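Local atomic coordinates of DNA helicase assembly protein (Enterobacteria phage T4, PDB entry 1C1K), a protein that loads the replicative helicase onto fork DNA covered by the single-stranded DNA-binding protein, and so serves viral DNA replication, recombination and repair. Residues S145-L150 with E159-L164; E114-N119 with N154-E159; I26-H29 with K33-V36. One frame throughout, in Å; residues are numbered along the deposited sequence.

Contact 1 (S145-L150 with E159-L164); sequences SYIFKL and ETFILL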
loop_
_atom_site.group_PDB
_atom_site.type_symbol
_atom_site.label_atom_id
_atom_site.label_comp_id
_atom_site.label_asym_id
_atom_site.label_seq_id
_atom_site.Cartn_x
_atom_site.Cartn_y
_atom_site.Cartn_z
ATOM N N SER A 145 17.243 -5.895 -4.113
ATOM C CA SER A 145 16.924 -6.284 -5.480
ATOM C C SER A 145 16.647 -5.012 -6.254
ATOM O O SER A 145 16.366 -3.966 -5.661
ATOM C CB SER A 145 15.688 -7.195 -5.528
ATOM O OG SER A 145 14.529 -6.529 -5.046
ATOM N N TYR A 146 16.730 -5.086 -7.576
ATOM C CA TYR A 146 16.457 -3.910 -8.380
ATOM C C TYR A 146 15.004 -3.487 -8.191
ATOM O O TYR A 146 14.715 -2.298 -8.036
ATOM C CB TYR A 146 16.721 -4.202 -9.854
ATOM C CG TYR A 146 18.181 -4.143 -10.241
ATOM C CD1 TYR A 146 18.799 -5.233 -10.854
ATOM C CD2 TYR A 146 18.935 -2.987 -10.026
ATOM C CE1 TYR A 146 20.137 -5.173 -11.250
ATOM C CE2 TYR A 146 20.271 -2.915 -10.416
ATOM C CZ TYR A 146 20.862 -4.012 -11.028
ATOM O OH TYR A 146 22.176 -3.946 -11.424
ATOM N N ILE A 147 14.083 -4.450 -8.182
ATOM C CA ILE A 147 12.678 -4.093 -8.032
ATOM C C ILE A 147 12.405 -3.393 -6.701
ATOM O O ILE A 147 11.615 -2.443 -6.647
ATOM C CB ILE A 147 11.745 -5.332 -8.234
ATOM C CG1 ILE A 147 10.318 -4.854 -8.535
ATOM C CG2 ILE A 147 11.785 -6.253 -7.015
ATOM C CD1 ILE A 147 10.181 -4.085 -9.847
ATOM N N PHE A 148 13.052 -3.837 -5.628
ATOM C CA PHE A 148 12.855 -3.176 -4.343
ATOM C C PHE A 148 13.454 -1.773 -4.404
ATOM O O PHE A 148 12.876 -0.818 -3.894
ATOM C CB PHE A 148 13.521 -3.963 -3.215
ATOM C CG PHE A 148 13.414 -3.296 -1.862
ATOM C CD1 PHE A 148 12.227 -2.689 -1.459
ATOM C CD2 PHE A 148 14.503 -3.270 -0.996
ATOM C CE1 PHE A 148 12.128 -2.067 -0.215
ATOM C CE2 PHE A 148 14.412 -2.650 0.250
ATOM C CZ PHE A 148 13.219 -2.047 0.639
ATOM N N LYS A 149 14.619 -1.649 -5.040
ATOM C CA LYS A 149 15.289 -0.356 -5.161
ATOM C C LYS A 149 14.419 0.630 -5.924
ATOM O O LYS A 149 14.397 1.821 -5.604
ATOM C CB LYS A 149 16.637 -0.512 -5.880
ATOM C CG LYS A 149 17.770 -0.980 -4.986
ATOM C CD LYS A 149 19.048 -1.204 -5.781
ATOM C CE LYS A 149 20.124 -1.878 -4.943
ATOM N NZ LYS A 149 20.350 -1.192 -3.649
ATOM N N LEU A 150 13.706 0.138 -6.932
ATOM C CA LEU A 150 12.837 0.995 -7.727
ATOM C C LEU A 150 11.676 1.493 -6.871
ATOM O O LEU A 150 11.224 2.632 -7.012
ATOM C CB LEU A 150 12.320 0.239 -8.951
ATOM C CG LEU A 150 13.390 -0.032 -10.020
ATOM C CD1 LEU A 150 12.819 -0.919 -11.121
ATOM C CD2 LEU A 150 13.888 1.293 -10.591
ATOM N N GLU A 159 1.209 -0.340 -5.261
ATOM C CA GLU A 159 0.223 -1.161 -5.956
ATOM C C GLU A 159 0.896 -1.964 -7.069
ATOM O O GLU A 159 0.568 -3.132 -7.281
ATOM C CB GLU A 159 -0.908 -0.289 -6.522
ATOM C CG GLU A 159 -1.797 0.353 -5.451
ATOM C CD GLU A 159 -1.202 1.627 -4.885
ATOM O OE1 GLU A 159 -0.207 2.126 -5.452
ATOM O OE2 GLU A 159 -1.723 2.138 -3.874
ATOM N N THR A 160 1.835 -1.339 -7.776
ATOM C CA THR A 160 2.548 -2.026 -8.844
ATOM C C THR A 160 3.384 -3.153 -8.247
ATOM O O THR A 160 3.376 -4.272 -8.756
ATOM C CB THR A 160 3.471 -1.064 -9.618
ATOM O OG1 THR A 160 2.680 -0.274 -10.511
ATOM C CG2 THR A 160 4.512 -1.845 -10.425
ATOM N N PHE A 161 4.088 -2.862 -7.161
ATOM C CA PHE A 161 4.914 -3.874 -6.508
ATOM C C PHE A 161 4.050 -5.069 -6.100
ATOM O O PHE A 161 4.415 -6.229 -6.330
ATOM C CB PHE A 161 5.596 -3.283 -5.269
ATOM C CG PHE A 161 6.801 -4.062 -4.805
ATOM C CD1 PHE A 161 6.653 -5.189 -3.997
ATOM C CD2 PHE A 161 8.088 -3.667 -5.178
ATOM C CE1 PHE A 161 7.768 -5.913 -3.565
ATOM C CE2 PHE A 161 9.212 -4.384 -4.751
ATOM C CZ PHE A 161 9.048 -5.510 -3.943
ATOM N N ILE A 162 2.891 -4.795 -5.510
ATOM C CA ILE A 162 2.020 -5.873 -5.073
ATOM C C ILE A 162 1.376 -6.587 -6.256
ATOM O O ILE A 162 1.121 -7.788 -6.200
ATOM C CB ILE A 162 0.961 -5.351 -4.074
ATOM C CG1 ILE A 162 1.668 -4.898 -2.791
ATOM C CG2 ILE A 162 -0.041 -6.451 -3.731
ATOM C CD1 ILE A 162 0.825 -4.014 -1.890
ATOM N N LEU A 163 1.124 -5.866 -7.339
ATOM C CA LEU A 163 0.547 -6.500 -8.520
ATOM C C LEU A 163 1.581 -7.475 -9.107
ATOM O O LEU A 163 1.248 -8.602 -9.472
ATOM C CB LEU A 163 0.157 -5.437 -9.558
ATOM C CG LEU A 163 -1.236 -4.814 -9.364
ATOM C CD1 LEU A 163 -1.327 -3.517 -10.154
ATOM C CD2 LEU A 163 -2.314 -5.791 -9.806
ATOM N N LEU A 164 2.836 -7.042 -9.191
ATOM C CA LEU A 164 3.890 -7.904 -9.713
ATOM C C LEU A 164 4.021 -9.123 -8.794
ATOM O O LEU A 164 4.150 -10.257 -9.256
ATOM C CB LEU A 164 5.221 -7.145 -9.762
ATOM C CG LEU A 164 5.346 -6.016 -10.794
ATOM C CD1 LEU A 164 6.536 -5.138 -10.449
ATOM C CD2 LEU A 164 5.505 -6.606 -12.186
#

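Contact 2 (E114-N119 with N154-E159); sequences EEDIRN and NIISFE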
loop_
_atom_site.group_PDB
_atom_site.type_symbol
_atom_site.label_atom_id
_atom_site.label_comp_id
_atom_site.label_asym_id
_atom_site.label_seq_id
_atom_site.Cartn_x
_atom_site.Cartn_y
_atom_site.Cartn_z
ATOM N N GLU A 114 0.867 -0.280 -16.137
ATOM C CA GLU A 114 1.486 -0.386 -17.452
ATOM C C GLU A 114 2.680 0.565 -17.556
ATOM O O GLU A 114 3.749 0.196 -18.049
ATOM C CB GLU A 114 0.445 -0.087 -18.538
ATOM C CG GLU A 114 -0.422 -1.306 -18.863
ATOM C CD GLU A 114 -1.763 -0.970 -19.496
ATOM O OE1 GLU A 114 -1.957 0.173 -19.949
ATOM O OE2 GLU A 114 -2.631 -1.865 -19.541
ATOM N N GLU A 115 2.503 1.792 -17.089
ATOM C CA GLU A 115 3.577 2.779 -17.121
ATOM C C GLU A 115 4.791 2.258 -16.349
ATOM O O GLU A 115 5.927 2.288 -16.841
ATOM C CB GLU A 115 3.090 4.090 -16.494
ATOM C CG GLU A 115 4.132 5.187 -16.436
ATOM C CD GLU A 115 3.644 6.407 -15.679
ATOM O OE1 GLU A 115 2.539 6.353 -15.096
ATOM O OE2 GLU A 115 4.368 7.421 -15.669
ATOM N N ASP A 116 4.542 1.773 -15.135
ATOM C CA ASP A 116 5.607 1.252 -14.287
ATOM C C ASP A 116 6.322 0.071 -14.941
ATOM O O ASP A 116 7.549 -0.011 -14.886
ATOM C CB ASP A 116 5.040 0.842 -12.924
ATOM C CG ASP A 116 4.706 2.041 -12.049
ATOM O OD1 ASP A 116 4.127 1.837 -10.958
ATOM O OD2 ASP A 116 5.024 3.187 -12.443
ATOM N N ILE A 117 5.566 -0.832 -15.563
ATOM C CA ILE A 117 6.169 -1.988 -16.224
ATOM C C ILE A 117 7.126 -1.525 -17.319
ATOM O O ILE A 117 8.255 -2.001 -17.403
ATOM C CB ILE A 117 5.095 -2.917 -16.830
ATOM C CG1 ILE A 117 4.330 -3.629 -15.707
ATOM C CG2 ILE A 117 5.742 -3.960 -17.730
ATOM C CD1 ILE A 117 2.970 -4.146 -16.128
ATOM N N ARG A 118 6.679 -0.593 -18.159
ATOM C CA ARG A 118 7.543 -0.083 -19.223
ATOM C C ARG A 118 8.809 0.502 -18.620
ATOM O O ARG A 118 9.908 0.239 -19.098
ATOM C CB ARG A 118 6.830 0.999 -20.043
ATOM C CG ARG A 118 5.707 0.480 -20.897
ATOM C CD ARG A 118 5.008 1.603 -21.667
ATOM N NE ARG A 118 3.662 1.201 -22.063
ATOM C CZ ARG A 118 2.541 1.765 -21.617
ATOM N NH1 ARG A 118 2.587 2.771 -20.749
ATOM N NH2 ARG A 118 1.370 1.299 -22.028
ATOM N N ASN A 119 8.665 1.296 -17.563
ATOM C CA ASN A 119 9.829 1.900 -16.939
ATOM C C ASN A 119 10.757 0.850 -16.331
ATOM O O ASN A 119 11.979 1.013 -16.350
ATOM C CB ASN A 119 9.393 2.917 -15.883
ATOM C CG ASN A 119 8.842 4.188 -16.500
ATOM O OD1 ASN A 119 8.180 4.985 -15.839
ATOM N ND2 ASN A 119 9.117 4.381 -17.781
ATOM N N ASN A 154 10.773 5.456 -5.425
ATOM C CA ASN A 154 9.453 5.935 -5.811
ATOM C C ASN A 154 9.257 6.005 -7.328
ATOM O O ASN A 154 8.474 6.820 -7.827
ATOM C CB ASN A 154 9.187 7.309 -5.186
ATOM C CG ASN A 154 7.750 7.757 -5.355
ATOM O OD1 ASN A 154 6.813 6.981 -5.151
ATOM N ND2 ASN A 154 7.569 9.016 -5.734
ATOM N N ILE A 155 9.968 5.146 -8.056
ATOM C CA ILE A 155 9.841 5.092 -9.508
ATOM C C ILE A 155 8.587 4.276 -9.844
ATOM O O ILE A 155 7.943 4.495 -10.870
ATOM C CB ILE A 155 11.100 4.451 -10.150
ATOM C CG1 ILE A 155 12.236 5.481 -10.185
ATOM C CG2 ILE A 155 10.798 3.986 -11.564
ATOM C CD1 ILE A 155 13.547 4.973 -9.641
ATOM N N ILE A 156 8.248 3.336 -8.961
ATOM C CA ILE A 156 7.058 2.509 -9.115
ATOM C C ILE A 156 6.276 2.596 -7.814
ATOM O O ILE A 156 6.832 2.933 -6.773
ATOM C CB ILE A 156 7.403 1.023 -9.426
ATOM C CG1 ILE A 156 8.080 0.360 -8.227
ATOM C CG2 ILE A 156 8.276 0.951 -10.674
ATOM C CD1 ILE A 156 8.382 -1.120 -8.452
ATOM N N SER A 157 4.986 2.299 -7.878
ATOM C CA SER A 157 4.125 2.382 -6.703
ATOM C C SER A 157 4.003 1.085 -5.913
ATOM O O SER A 157 4.443 0.018 -6.355
ATOM C CB SER A 157 2.730 2.825 -7.135
ATOM O OG SER A 157 2.125 1.805 -7.906
ATOM N N PHE A 158 3.398 1.186 -4.734
ATOM C CA PHE A 158 3.185 0.023 -3.885
ATOM C C PHE A 158 2.207 -0.909 -4.589
ATOM O O PHE A 158 2.351 -2.127 -4.527
ATOM C CB PHE A 158 2.593 0.441 -2.534
ATOM C CG PHE A 158 3.622 0.681 -1.467
ATOM C CD1 PHE A 158 4.344 1.868 -1.434
ATOM C CD2 PHE A 158 3.863 -0.275 -0.487
ATOM C CE1 PHE A 158 5.288 2.102 -0.441
ATOM C CE2 PHE A 158 4.804 -0.051 0.508
ATOM C CZ PHE A 158 5.519 1.140 0.533
ATOM N N GLU A 159 1.209 -0.340 -5.261
ATOM C CA GLU A 159 0.223 -1.161 -5.956
ATOM C C GLU A 159 0.896 -1.964 -7.069
ATOM O O GLU A 159 0.568 -3.132 -7.281
ATOM C CB GLU A 159 -0.908 -0.289 -6.522
ATOM C CG GLU A 159 -1.797 0.353 -5.451
ATOM C CD GLU A 159 -1.202 1.627 -4.885
ATOM O OE1 GLU A 159 -0.207 2.126 -5.452
ATOM O OE2 GLU A 159 -1.723 2.138 -3.874
HETATM O O HOH W 1 7.432 4.185 -13.462
#

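Contact 3 (I26-H29 with K33-V36); sequences IKQH and KYDV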
loop_
_atom_site.group_PDB
_atom_site.type_symbol
_atom_site.label_atom_id
_atom_site.label_comp_id
_atom_site.label_asym_id
_atom_site.label_seq_id
_atom_site.Cartn_x
_atom_site.Cartn_y
_atom_site.Cartn_z
ATOM N N ILE A 26 -6.679 0.640 11.254
ATOM C CA ILE A 26 -5.928 0.618 10.003
ATOM C C ILE A 26 -4.448 0.880 10.276
ATOM O O ILE A 26 -3.575 0.293 9.636
ATOM C CB ILE A 26 -6.494 1.655 8.993
ATOM C CG1 ILE A 26 -7.905 1.225 8.577
ATOM C CG2 ILE A 26 -5.580 1.755 7.747
ATOM C CD1 ILE A 26 -8.689 2.277 7.798
ATOM N N LYS A 27 -4.166 1.741 11.247
ATOM C CA LYS A 27 -2.787 2.051 11.605
ATOM C C LYS A 27 -2.094 0.790 12.114
ATOM O O LYS A 27 -0.977 0.471 11.708
ATOM C CB LYS A 27 -2.745 3.127 12.691
ATOM C CG LYS A 27 -1.340 3.564 13.085
ATOM C CD LYS A 27 -1.369 4.376 14.370
ATOM C CE LYS A 27 -0.011 4.975 14.676
ATOM N NZ LYS A 27 0.125 5.236 16.133
ATOM N N GLN A 28 -2.767 0.065 12.998
ATOM C CA GLN A 28 -2.191 -1.150 13.554
ATOM C C GLN A 28 -2.055 -2.222 12.476
ATOM O O GLN A 28 -1.096 -2.989 12.463
ATOM C CB GLN A 28 -3.052 -1.637 14.719
ATOM C CG GLN A 28 -2.952 -0.714 15.926
ATOM C CD GLN A 28 -3.975 -1.020 16.996
ATOM O OE1 GLN A 28 -4.218 -0.204 17.894
ATOM N NE2 GLN A 28 -4.585 -2.198 16.914
ATOM N N HIS A 29 -3.012 -2.259 11.558
ATOM C CA HIS A 29 -2.973 -3.225 10.474
ATOM C C HIS A 29 -1.733 -2.966 9.613
ATOM O O HIS A 29 -0.995 -3.892 9.277
ATOM C CB HIS A 29 -4.233 -3.099 9.611
ATOM C CG HIS A 29 -4.221 -3.982 8.405
ATOM N ND1 HIS A 29 -4.863 -5.200 8.372
ATOM C CD2 HIS A 29 -3.632 -3.831 7.193
ATOM C CE1 HIS A 29 -4.672 -5.762 7.191
ATOM N NE2 HIS A 29 -3.928 -4.953 6.458
ATOM N N LYS A 33 0.222 -5.310 13.257
ATOM C CA LYS A 33 -0.219 -5.608 14.616
ATOM C C LYS A 33 -1.680 -6.038 14.682
ATOM O O LYS A 33 -2.161 -6.485 15.725
ATOM C CB LYS A 33 -0.016 -4.383 15.503
ATOM C CG LYS A 33 1.437 -4.095 15.807
ATOM C CD LYS A 33 1.579 -2.882 16.705
ATOM C CE LYS A 33 2.509 -1.856 16.090
ATOM N NZ LYS A 33 2.998 -0.892 17.114
ATOM N N TYR A 34 -2.381 -5.893 13.565
ATOM C CA TYR A 34 -3.784 -6.266 13.484
ATOM C C TYR A 34 -4.054 -6.713 12.057
ATOM O O TYR A 34 -3.210 -6.542 11.180
ATOM C CB TYR A 34 -4.668 -5.063 13.831
ATOM C CG TYR A 34 -6.064 -5.416 14.282
ATOM C CD1 TYR A 34 -6.279 -6.090 15.483
ATOM C CD2 TYR A 34 -7.178 -5.047 13.528
ATOM C CE1 TYR A 34 -7.566 -6.382 15.926
ATOM C CE2 TYR A 34 -8.476 -5.335 13.961
ATOM C CZ TYR A 34 -8.659 -6.000 15.161
ATOM O OH TYR A 34 -9.930 -6.262 15.619
ATOM N N ASP A 35 -5.223 -7.296 11.830
ATOM C CA ASP A 35 -5.614 -7.754 10.504
ATOM C C ASP A 35 -7.076 -7.386 10.334
ATOM O O ASP A 35 -7.964 -8.113 10.785
ATOM C CB ASP A 35 -5.439 -9.266 10.384
ATOM C CG ASP A 35 -5.596 -9.765 8.956
ATOM O OD1 ASP A 35 -6.274 -9.099 8.145
ATOM O OD2 ASP A 35 -5.037 -10.832 8.644
ATOM N N VAL A 36 -7.326 -6.252 9.687
ATOM C CA VAL A 36 -8.693 -5.789 9.493
ATOM C C VAL A 36 -9.576 -6.764 8.727
ATOM O O VAL A 36 -10.797 -6.732 8.861
ATOM C CB VAL A 36 -8.732 -4.416 8.773
ATOM C CG1 VAL A 36 -8.113 -3.352 9.655
ATOM C CG2 VAL A 36 -8.021 -4.502 7.435
HETATM O O HOH W 2 -1.572 -6.559 8.923
#

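Contact 1 (S145-L150 with E159-L164)
The ring of Phe-161 meets the other helix with its edge. Backbone atoms of Ile-147 and Phe-148 sit there, close to the ring plane. Ring atom CE2 of Phe-161 lies 3.6 Å from the carbonyl O of Ile-147 and 3.9 Å from CA of Phe-148. A carbonyl oxygen at the rim of a phenyl ring faces the slightly positive ring hydrogens, so this approach is probably mildly favourable.

The side chain of Ile-147 completes the contact, and its branches divide the work. Its methyl CG2 touches Phe-161 CE2 at 3.9 Å. Its other branch ends in CD1, which meets CD1 of Leu-164 at 3.8 Å. This second branch starts opposite the backbone N (chi1 -161°) and runs out toward Leu-164. Ile-147 thus reaches two residues one turn apart on the second helix. Phe-161 holds CG on the far side from its own N (chi1 -160°), which carries the ring across to the first helix.

All four touching residues are buried, and the contact is apolar apart from the carbonyl at the ring edge. Ser-145 starts the first helix as its N-cap: OG of Ser-145 accepts from N of Phe-148 at 3.1 Å.

The two segments run nearly antiparallel, at 157°, with axes 11.0 Å apart. They form a helical hairpin in the C-terminal part of this largely alpha-helical protein. Helix 170-177 covers the junction through Ile-170, which touches Ile-147, Phe-161 and Leu-164. The ring of Phe-148 packs edge-to-face with Trp-183 and Tyr-186 of helix 181-196. Phe-161 also touches that helix, at Trp-183 and Leu-190, while Ile-147 reaches Ile-120 of helix 109-126.

Contact 2 (E114-N119 with N154-E159)
Asp-116 lays its carboxylate against the backbone of Ile-156, with OD1 of Asp-116 3.5 Å from CA of Ile-156. The motif here is a helix start: Ser-157 is the N-cap of helix 158-168, and its OG accepts from N of Thr-160. Just before it, Asn-154 ends the preceding helix in a Schellman motif. Asp-116 comes from helix 109-126 and grips the short link between these two helix ends.

The main bond runs from N of Ser-157 to OD1 of Asp-116, at 3.2 Å. It is fairly straight, 163° at the hydrogen, but the N-H comes from above the carboxylate plane, 41° out of it. OD1 also takes a hydrogen bond from OG1 of Thr-160 in the first turn of the helix. OD2 forms a salt bridge with Lys-112, one turn back on Asp-116's own helix. The carboxylate is therefore held at both oxygens. Its place beside the N-terminal end of helix 158-168 probably favours the negative charge.

Apolar packing backs up this polar core. CB of Asp-116 rests 3.9 Å from CG2 of Ile-156. The other branch of Ile-156 leads away from Asp-116, toward Ile-147 of helix 146-152, with its CG1 between the backbone N and the carbonyl carbon (chi1 67°).

A water sits beside the carboxylate, between the link and Asn-119, one turn further along helix 109-126. It lies 2.6 Å from OD1 of Asn-119, 2.7 Å from the carbonyl O of Ile-155 and 2.8 Å from OD2 of Asp-116. It has more acceptors within reach than protons to give.

Contact 3 (I26-H29 with K33-V36)
His-29 carries its ring opposite its own backbone N (chi1 175°), and this swings ND1 toward the backbone of Val-36. The ring is turned roughly crosswise to the CA-CB bond (chi2 98°). N of Val-36 donates to ND1 of His-29 at 3.0 Å, somewhat tilted from the ring plane. CG2 of Val-36 lies over one face of the ring, 3.4 Å from ND1 of His-29. A water sits over the centre of the opposite face. CA of Asp-35 touches the ring edge. The imidazole is thus covered on both faces.

The backbone turns back on itself at the end of helix 16-30. O of Gln-28 accepts from N of Lys-33 at 2.8 Å. A weak, bent bond from N of Tyr-34 reaches the same oxygen. Next to it, CA of His-29 makes a C-H...O contact with O of Tyr-34 at 3.4 Å. The water over the ring donates to both O of His-29 and O of Tyr-34, at 2.8 Å each, and so bridges the helix end to the returning chain. CB of Gln-28 packs on CB of Tyr-34 at 3.9 Å.

This is a helix C-terminus closed by a bond from N of residue i+5 to O of residue i, after which the loop folds back along the last turn. The side chain of Tyr-34 runs past Met-25 of the same helix; its ring stacks on Tyr-39 and its OH bonds to O of Cys-42. Asp-35 forms a salt bridge with Lys-195 of helix 181-196.

The bonding of His-29 bears on its protonation. ND1 accepts from Val-36, so it should carry no proton. NE2 is hydrogen-bonded to O of Ala-192 and needs one. The pattern is consistent with a neutral imidazole protonated at NE2, linking the loop to helix 181-196.

In the fold
From the N terminus, contact 3 comes first. It closes the short turn after helix 16-30 and is complete before the other two begin. Contact 2 then opens on helix 109-126, and contact 1 opens on helix 146-152. Contact 2 closes at 154-159, and contact 1 closes directly after it at 159-164. These two therefore cross along the chain and share Glu-159. They touch in space, with centres about 8 Å apart, and join three helices of the C-terminal part of the chain. Contact 3 belongs to the N-terminal part, on the other side of the chain's centre. Its centre lies about 22 Å from that of contact 1 and about 26 Å from that of contact 2.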